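Local coordinates for DNA-damage inducible protein DDI1-like protein (PDB 5YQ8) that probably acts as an aspartic endopeptidase, the fragment being the retroviral protease-like domain of a longer Ddi1-family protein from Leishmania major, at residues A[58-63]-A[81-86]; A[10-15]-A[36-41]. One frame throughout, in Å; residues are numbered along the deposited sequence.

Contact 1 of 2, residues A[58-63]-A[81-86]; sequences QEICGR and YVIEDQ
Arg63 runs obliquely past Tyr81 at the base of a beta hairpin, and its chain can be followed atom by atom. CB and CG both lie near ring atoms CD1 and CE1, CG at 3.7 Å from Tyr81 CD1. A chi2 of -179° carries CD to 3.5 Å from Tyr81 CE1, while NE lies about equally far from Tyr81 CE1 and CZ. The guanidinium beyond is steeply inclined to the ring, its CZ 5.7 Å from the ring centroid, a long cation-pi pair of at most weak attraction; NH1 turns instead to His65. Ile60 reaches the same ring obliquely, its CD1 3.5 Å from Tyr81 CD1. Its CG2 meets Ile83 CD1, a methyl that also touches Gln58 CG.

The backbones complete the contact as an antiparallel pair interrupted by a classic beta bulge, in which Cys61 and Gly62 both face Val82. The modelled 2.5 Å between Cys61 N and Val82 O is shorter than expected, so its exact length is doubtful; Gly62 N bonds the same oxygen weakly. Val82 N returns a nearly straight 2.8 Å bond to Gly62 O. The backbone angles of Gly62 would press a CB against the preceding carbonyl O. Lys2 of the second subunit also packs on Tyr81. The chemistry implies a division of labour: peptide groups hold the bulged strands together, whereas within this contact Tyr81 is packed mainly by aliphatic carbon, including the methylenes of a charged residue.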
loop_
_atom_site.group_PDB
_atom_site.type_symbol
_atom_site.label_atom_id
_atom_site.label_comp_id
_atom_site.label_asym_id
_atom_site.label_seq_id
_atom_site.Cartn_x
_atom_site.Cartn_y
_atom_site.Cartn_z
ATOM N N GLN A 58 -13.008 12.246 -4.437
ATOM C CA GLN A 58 -11.698 12.902 -4.420
ATOM C C GLN A 58 -11.893 14.310 -4.981
ATOM O O GLN A 58 -12.343 14.462 -6.131
ATOM C CB GLN A 58 -10.732 12.114 -5.304
ATOM C CG GLN A 58 -9.378 12.797 -5.475
ATOM C CD GLN A 58 -8.378 12.021 -6.314
ATOM O OE1 GLN A 58 -8.485 10.794 -6.483
ATOM N NE2 GLN A 58 -7.364 12.755 -6.841
ATOM N N GLU A 59 -11.590 15.330 -4.184
ATOM C CA GLU A 59 -11.747 16.751 -4.633
ATOM C C GLU A 59 -10.491 17.540 -4.185
ATOM O O GLU A 59 -10.265 17.834 -3.004
ATOM C CB GLU A 59 -13.068 17.381 -4.145
ATOM C CG GLU A 59 -14.313 16.555 -4.518
ATOM C CD GLU A 59 -15.563 17.087 -3.866
ATOM O OE1 GLU A 59 -16.666 16.556 -4.162
ATOM O OE2 GLU A 59 -15.405 18.048 -3.070
ATOM N N ILE A 60 -9.646 17.829 -5.148
ATOM C CA ILE A 60 -8.336 18.300 -4.821
ATOM C C ILE A 60 -8.341 19.839 -4.805
ATOM O O ILE A 60 -9.153 20.486 -5.483
ATOM C CB ILE A 60 -7.297 17.739 -5.815
ATOM C CG1 ILE A 60 -7.400 18.458 -7.156
ATOM C CG2 ILE A 60 -7.487 16.222 -6.017
ATOM C CD1 ILE A 60 -6.455 17.932 -8.188
ATOM N N CYS A 61 -7.423 20.409 -4.036
ATOM C CA CYS A 61 -7.089 21.816 -4.097
ATOM C C CYS A 61 -6.134 22.113 -5.222
ATOM O O CYS A 61 -5.933 23.250 -5.499
ATOM C CB CYS A 61 -6.383 22.286 -2.825
ATOM S SG CYS A 61 -7.360 22.293 -1.353
ATOM N N GLY A 62 -5.477 21.120 -5.824
ATOM C CA GLY A 62 -4.561 21.342 -6.932
ATOM C C GLY A 62 -3.529 20.230 -6.958
ATOM O O GLY A 62 -3.710 19.201 -6.290
ATOM N N ARG A 63 -2.484 20.440 -7.766
ATOM C CA ARG A 63 -1.391 19.514 -7.882
ATOM C C ARG A 63 -0.068 20.229 -7.799
ATOM O O ARG A 63 0.085 21.222 -8.476
ATOM C CB ARG A 63 -1.487 18.777 -9.199
ATOM C CG ARG A 63 -0.531 17.582 -9.343
ATOM C CD ARG A 63 -0.673 16.901 -10.691
ATOM N NE ARG A 63 0.102 15.660 -10.746
ATOM C CZ ARG A 63 1.340 15.507 -11.243
ATOM N NH1 ARG A 63 2.018 16.508 -11.816
ATOM N NH2 ARG A 63 1.924 14.298 -11.190
ATOM N N TYR A 81 -0.957 15.617 -5.405
ATOM C CA TYR A 81 -2.157 16.414 -5.288
ATOM C C TYR A 81 -2.257 17.004 -3.909
ATOM O O TYR A 81 -1.719 16.491 -2.971
ATOM C CB TYR A 81 -3.376 15.557 -5.587
ATOM C CG TYR A 81 -3.418 15.049 -6.994
ATOM C CD1 TYR A 81 -3.539 15.941 -8.068
ATOM C CD2 TYR A 81 -3.378 13.702 -7.281
ATOM C CE1 TYR A 81 -3.610 15.515 -9.374
ATOM C CE2 TYR A 81 -3.509 13.267 -8.604
ATOM C CZ TYR A 81 -3.592 14.194 -9.645
ATOM O OH TYR A 81 -3.645 13.885 -10.982
ATOM N N VAL A 82 -2.978 18.105 -3.801
ATOM C CA VAL A 82 -3.230 18.734 -2.527
ATOM C C VAL A 82 -4.734 18.690 -2.282
ATOM O O VAL A 82 -5.508 19.114 -3.167
ATOM C CB VAL A 82 -2.672 20.170 -2.445
ATOM C CG1 VAL A 82 -3.022 20.782 -1.119
ATOM C CG2 VAL A 82 -1.146 20.179 -2.597
ATOM N N ILE A 83 -5.123 18.149 -1.121
ATOM C CA ILE A 83 -6.513 17.962 -0.761
ATOM C C ILE A 83 -6.744 18.452 0.669
ATOM O O ILE A 83 -6.028 18.037 1.571
ATOM C CB ILE A 83 -6.889 16.468 -0.918
ATOM C CG1 ILE A 83 -6.780 16.047 -2.387
ATOM C CG2 ILE A 83 -8.295 16.225 -0.410
ATOM C CD1 ILE A 83 -7.495 14.786 -2.828
ATOM N N GLU A 84 -7.757 19.287 0.890
ATOM C CA GLU A 84 -7.856 20.047 2.152
ATOM C C GLU A 84 -7.860 19.192 3.452
ATOM O O GLU A 84 -6.910 19.282 4.259
ATOM C CB GLU A 84 -9.041 21.051 2.150
ATOM C CG GLU A 84 -9.175 21.798 3.508
ATOM C CD GLU A 84 -10.476 22.561 3.659
ATOM O OE1 GLU A 84 -10.455 23.815 3.829
ATOM O OE2 GLU A 84 -11.534 21.874 3.655
ATOM N N ASP A 85 -8.920 18.411 3.663
ATOM C CA ASP A 85 -9.072 17.655 4.932
ATOM C C ASP A 85 -8.783 16.182 4.670
ATOM O O ASP A 85 -9.662 15.400 4.406
ATOM C CB ASP A 85 -10.472 17.795 5.576
ATOM C CG ASP A 85 -10.768 19.197 6.078
ATOM O OD1 ASP A 85 -9.869 19.856 6.615
ATOM O OD2 ASP A 85 -11.918 19.633 5.941
ATOM N N GLN A 86 -7.505 15.840 4.756
ATOM C CA GLN A 86 -7.009 14.489 4.702
ATOM C C GLN A 86 -6.356 14.214 6.066
ATOM O O GLN A 86 -5.595 15.027 6.623
ATOM C CB GLN A 86 -6.016 14.366 3.551
ATOM C CG GLN A 86 -5.423 12.984 3.367
ATOM C CD GLN A 86 -4.299 12.915 2.316
ATOM O OE1 GLN A 86 -4.533 12.588 1.154
ATOM N NE2 GLN A 86 -3.064 13.152 2.746
#

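Contact 2 of 2, residues A[10-15]-A[36-41]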
loop_
_atom_site.group_PDB
_atom_site.type_symbol
_atom_site.label_atom_id
_atom_site.label_comp_id
_atom_site.label_asym_id
_atom_site.label_seq_id
_atom_site.Cartn_x
_atom_site.Cartn_y
_atom_site.Cartn_z
ATOM N N CYS A 10 10.661 12.786 6.789
ATOM C CA CYS A 10 11.340 13.565 5.775
ATOM C C CYS A 10 11.118 15.049 6.044
ATOM O O CYS A 10 10.352 15.418 6.915
ATOM C CB CYS A 10 10.767 13.237 4.377
ATOM S SG CYS A 10 8.991 13.552 4.088
ATOM N N THR A 11 11.731 15.911 5.237
ATOM C CA THR A 11 11.571 17.370 5.383
ATOM C C THR A 11 11.274 18.018 4.021
ATOM O O THR A 11 11.894 17.691 3.037
ATOM C CB THR A 11 12.852 18.039 5.982
ATOM O OG1 THR A 11 13.985 17.845 5.115
ATOM C CG2 THR A 11 13.184 17.476 7.307
ATOM N N ILE A 12 10.383 18.998 3.995
ATOM C CA ILE A 12 10.125 19.831 2.851
ATOM C C ILE A 12 10.302 21.269 3.289
ATOM O O ILE A 12 9.549 21.748 4.170
ATOM C CB ILE A 12 8.695 19.639 2.367
ATOM C CG1 ILE A 12 8.453 18.142 2.079
ATOM C CG2 ILE A 12 8.431 20.483 1.123
ATOM C CD1 ILE A 12 7.132 17.751 1.440
ATOM N N ASN A 13 11.253 21.964 2.671
ATOM C CA ASN A 13 11.651 23.322 3.049
ATOM C C ASN A 13 11.923 23.368 4.531
ATOM O O ASN A 13 11.167 24.050 5.248
ATOM C CB ASN A 13 10.570 24.347 2.778
ATOM C CG ASN A 13 10.124 24.315 1.400
ATOM O OD1 ASN A 13 10.918 24.452 0.476
ATOM N ND2 ASN A 13 8.848 24.192 1.240
ATOM N N GLN A 14 12.872 22.575 5.013
ATOM C CA GLN A 14 13.305 22.612 6.422
ATOM C C GLN A 14 12.301 22.044 7.456
ATOM O O GLN A 14 12.706 21.878 8.599
ATOM C CB GLN A 14 13.647 24.096 6.830
ATOM C CG GLN A 14 14.665 24.842 6.001
ATOM C CD GLN A 14 16.033 24.256 6.202
ATOM O OE1 GLN A 14 16.299 23.591 7.207
ATOM N NE2 GLN A 14 16.885 24.437 5.223
ATOM N N VAL A 15 11.035 21.811 7.086
ATOM C CA VAL A 15 9.956 21.471 7.962
ATOM C C VAL A 15 9.786 19.963 8.008
ATOM O O VAL A 15 9.720 19.289 7.015
ATOM C CB VAL A 15 8.638 22.082 7.468
ATOM C CG1 VAL A 15 7.439 21.671 8.394
ATOM C CG2 VAL A 15 8.764 23.595 7.356
ATOM N N GLU A 36 0.510 24.181 3.402
ATOM C CA GLU A 36 0.529 25.471 4.095
ATOM C C GLU A 36 1.651 25.508 5.145
ATOM O O GLU A 36 2.407 26.490 5.302
ATOM C CB GLU A 36 -0.834 25.769 4.751
ATOM C CG GLU A 36 -1.895 26.363 3.797
ATOM C CD GLU A 36 -3.304 26.506 4.409
ATOM O OE1 GLU A 36 -3.776 25.572 5.094
ATOM O OE2 GLU A 36 -3.938 27.562 4.218
ATOM N N ARG A 37 1.810 24.422 5.865
ATOM C CA ARG A 37 2.860 24.370 6.899
ATOM C C ARG A 37 4.273 24.346 6.312
ATOM O O ARG A 37 5.209 24.732 6.979
ATOM C CB ARG A 37 2.585 23.191 7.824
ATOM C CG ARG A 37 3.550 22.972 8.980
ATOM C CD ARG A 37 2.911 21.966 9.947
ATOM N NE ARG A 37 2.577 20.685 9.321
ATOM C CZ ARG A 37 3.436 19.684 9.098
ATOM N NH1 ARG A 37 4.708 19.721 9.499
ATOM N NH2 ARG A 37 3.002 18.620 8.507
ATOM N N CYS A 38 4.394 23.899 5.075
ATOM C CA CYS A 38 5.637 23.818 4.351
ATOM C C CYS A 38 5.797 24.985 3.359
ATOM O O CYS A 38 6.779 25.053 2.626
ATOM C CB CYS A 38 5.692 22.451 3.593
ATOM S SG CYS A 38 5.853 21.016 4.713
ATOM N N GLY A 39 4.832 25.895 3.314
ATOM C CA GLY A 39 4.929 27.060 2.451
ATOM C C GLY A 39 4.793 26.736 0.953
ATOM O O GLY A 39 5.452 27.350 0.157
ATOM N N LEU A 40 3.919 25.800 0.594
ATOM C CA LEU A 40 3.784 25.258 -0.752
ATOM C C LEU A 40 2.519 25.676 -1.484
ATOM O O LEU A 40 2.260 25.201 -2.592
ATOM C CB LEU A 40 3.783 23.720 -0.671
ATOM C CG LEU A 40 4.959 23.037 -0.013
ATOM C CD1 LEU A 40 4.750 21.549 -0.036
ATOM C CD2 LEU A 40 6.234 23.423 -0.764
ATOM N N MET A 41 1.732 26.578 -0.919
ATOM C CA MET A 41 0.499 27.023 -1.586
ATOM C C MET A 41 0.764 27.804 -2.833
ATOM O O MET A 41 0.017 27.677 -3.819
ATOM C CB MET A 41 -0.328 27.870 -0.650
ATOM C CG MET A 41 -0.840 27.079 0.539
ATOM S SD MET A 41 -2.134 26.011 0.008
ATOM C CE MET A 41 -1.373 24.425 -0.145
#
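Asn13 ND2 gives Cys38 O a hydrogen bond of 2.6 Å, joining the tip of a beta hairpin to the end of a helix. The bond approaches in the carbonyl plane but is bent at the hydrogen (132°), and Cys38 O stands somewhat out of the Asn13 amide plane. The same nitrogen lies 3.4 Å from Leu40 CD2, so a methyl flanks the polar link. Asn13 occupies a type I' turn from Ile12 to Val15; on the other side, Gly39 leaves the helical conformation with positive phi in a Schellman motif, its N bonding back to Glu36 O in the last turn.

Apart from the Asn13 bond the contact is largely apolar. Cys38 SG faces both ends of the turn, 3.9 Å from Ile12 CB and 4.1 Å from Val15 CB. Ile12 CG2 meets the Leu40 methyls, the two side chains crossing at about a right angle. Val15 CG1, anti to the backbone N (chi1 178°), comes 3.5 Å from Arg37 NH1, whose polar partner is Leu16 O; Arg37 NH2 forms a salt bridge with Asp89.

Helix 32-37 thus ends against the turn between strands 7-12 and 15-21, while Leu40 continues onto strands 29-31 and 62-71.

Overall arrangement
From the N terminus, strand 7-12 turns into strand 15-21, and contact 2 closes the first loop when the chain, having passed Asp22, the probable active-site residue, strand 29-31 and helix 32-37, returns to that turn. The chain then runs on to 58-63, where contact 1 opens; it closes at 81-86 after hairpin strands 62-71 and 74-83. The two loops are therefore in series, neither nested nor crossed. The contact centres lie about 16 Å apart, yet Met41 CE meets Val82 CG1 at 4.1 Å. Contact 2 ties the first hairpin to the helix end, contact 1 pairs the second hairpin's outer ends, and both reach the same mixed sheet of this retropepsin-like domain.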